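Local coordinates for protein Nup188 (Myceliophthora thermophila, PDB 4KF8) that acts as a scaffold nucleoporin of the nuclear pore complex and resembles nuclear transport receptors in structure and in aspects of its function, at residues A[249-253]-A[314-320]. Residues are numbered along the deposited sequence; the frame is centred on the assembly and turned at random.
Sequences LRSSV and VWDSGAV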
# COMPACT_ATOMS: atom_id res chain seq x y z
N LEU A 249 -15.52 -9.53 -0.29
CA LEU A 249 -15.53 -10.32 0.94
C LEU A 249 -15.89 -11.77 0.63
O LEU A 249 -15.46 -12.70 1.32
CB LEU A 249 -16.52 -9.75 1.95
CG LEU A 249 -16.29 -8.33 2.48
CD1 LEU A 249 -17.50 -7.88 3.29
CD2 LEU A 249 -15.02 -8.26 3.31
N ARG A 250 -16.69 -11.95 -0.41
CA ARG A 250 -17.13 -13.26 -0.85
C ARG A 250 -16.06 -13.93 -1.71
O ARG A 250 -15.80 -15.12 -1.59
CB ARG A 250 -18.42 -13.12 -1.65
CG ARG A 250 -19.38 -14.29 -1.55
CD ARG A 250 -20.76 -13.89 -2.04
NE ARG A 250 -21.19 -12.63 -1.45
CZ ARG A 250 -22.45 -12.18 -1.46
NH1 ARG A 250 -23.41 -12.89 -2.04
NH2 ARG A 250 -22.74 -11.02 -0.90
N SER A 251 -15.43 -13.13 -2.58
CA SER A 251 -14.41 -13.63 -3.49
C SER A 251 -13.14 -14.03 -2.76
O SER A 251 -12.51 -15.03 -3.10
CB SER A 251 -14.08 -12.58 -4.55
OG SER A 251 -15.26 -12.12 -5.19
N SER A 252 -12.77 -13.25 -1.75
CA SER A 252 -11.54 -13.47 -1.00
C SER A 252 -11.44 -14.87 -0.42
O SER A 252 -10.36 -15.44 -0.32
CB SER A 252 -11.41 -12.44 0.12
OG SER A 252 -12.46 -12.57 1.06
N VAL A 253 -12.59 -15.43 -0.04
CA VAL A 253 -12.64 -16.77 0.53
C VAL A 253 -12.63 -17.83 -0.57
O VAL A 253 -11.89 -18.82 -0.49
CB VAL A 253 -13.89 -16.97 1.41
CG1 VAL A 253 -13.87 -18.33 2.08
CG2 VAL A 253 -13.99 -15.86 2.44
N VAL A 314 -20.00 -9.39 7.12
CA VAL A 314 -20.21 -10.75 6.63
C VAL A 314 -18.97 -11.32 5.95
O VAL A 314 -18.65 -10.98 4.81
CB VAL A 314 -21.40 -10.82 5.65
CG1 VAL A 314 -21.62 -12.25 5.19
CG2 VAL A 314 -22.66 -10.27 6.31
N TRP A 315 -18.27 -12.19 6.67
CA TRP A 315 -17.08 -12.84 6.14
C TRP A 315 -16.88 -14.19 6.83
O TRP A 315 -16.48 -14.25 7.99
CB TRP A 315 -15.86 -11.94 6.35
CG TRP A 315 -14.66 -12.37 5.56
CD1 TRP A 315 -14.55 -12.42 4.21
CD2 TRP A 315 -13.39 -12.79 6.08
NE1 TRP A 315 -13.29 -12.85 3.85
CE2 TRP A 315 -12.57 -13.09 4.98
CE3 TRP A 315 -12.88 -12.96 7.37
CZ2 TRP A 315 -11.26 -13.54 5.13
CZ3 TRP A 315 -11.58 -13.40 7.52
CH2 TRP A 315 -10.78 -13.69 6.40
N ASP A 316 -17.16 -15.27 6.10
CA ASP A 316 -17.09 -16.61 6.66
C ASP A 316 -15.66 -17.00 7.03
O ASP A 316 -14.85 -17.33 6.17
CB ASP A 316 -17.68 -17.64 5.68
CG ASP A 316 -17.83 -19.02 6.29
OD1 ASP A 316 -17.87 -19.12 7.54
OD2 ASP A 316 -17.91 -20.00 5.53
N SER A 317 -15.36 -16.96 8.33
CA SER A 317 -14.05 -17.33 8.84
C SER A 317 -13.83 -18.83 8.72
O SER A 317 -12.72 -19.29 8.44
CB SER A 317 -13.91 -16.92 10.31
OG SER A 317 -14.20 -15.55 10.48
N GLY A 318 -14.90 -19.59 8.95
CA GLY A 318 -14.84 -21.04 8.97
C GLY A 318 -14.30 -21.65 7.70
O GLY A 318 -13.45 -22.55 7.75
N ALA A 319 -14.78 -21.17 6.56
CA ALA A 319 -14.32 -21.67 5.27
C ALA A 319 -12.84 -21.34 5.06
O ALA A 319 -12.09 -22.16 4.54
CB ALA A 319 -15.15 -21.08 4.15
N VAL A 320 -12.44 -20.15 5.49
CA VAL A 320 -11.06 -19.70 5.32
C VAL A 320 -10.06 -20.62 6.04
O VAL A 320 -9.06 -21.04 5.45
CB VAL A 320 -10.88 -18.25 5.81
CG1 VAL A 320 -9.41 -17.86 5.79
CG2 VAL A 320 -11.70 -17.30 4.95
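Trp315 meets the helix of 249-253 with the pyrrole edge of its indole: NE1 donates to Ser252 OG over 2.9 Å, with an N-H...O angle of 160° and the hydroxyl oxygen only 11° out of the ring plane. At the same edge, Trp315 CD1 lies near Leu249 O and stands 4.0 Å from Leu249 CB. Val253 fills the angle between the indole and the helix that follows. Its CG2 approaches Trp315 obliquely, 3.9 Å from CD1, and packs 3.7 Å from Val320 CG2, while its CG1 touches Ala319 CB at 3.7 Å. Val320 CG2 lies above one face of the indole, displaced from the ring centre to its margin. With CG opposite the backbone N (chi1 -166°), the Trp315 ring reaches from the extended chain to helix 246-254. Replacing Trp315 by an alanine is likely to open a gap between Leu249, Val253 and Val320 and to leave Ser252 OG without its indole donor. In the second shell, Ser252 OG is also weakly hydrogen-bonded to Leu248 O, one turn back, and Asp316 N-caps helix 317-328 by a weak bond from Gly318 N to its OD1. The contact joins helix 246-254 to loop 314-316 and the first turn of helix 317-328 within the strand-free, largely helical C-terminal domain. Helix 284-303 backs it through Leu292, Thr296 and Val289, and helix 362-378 packs on Val320.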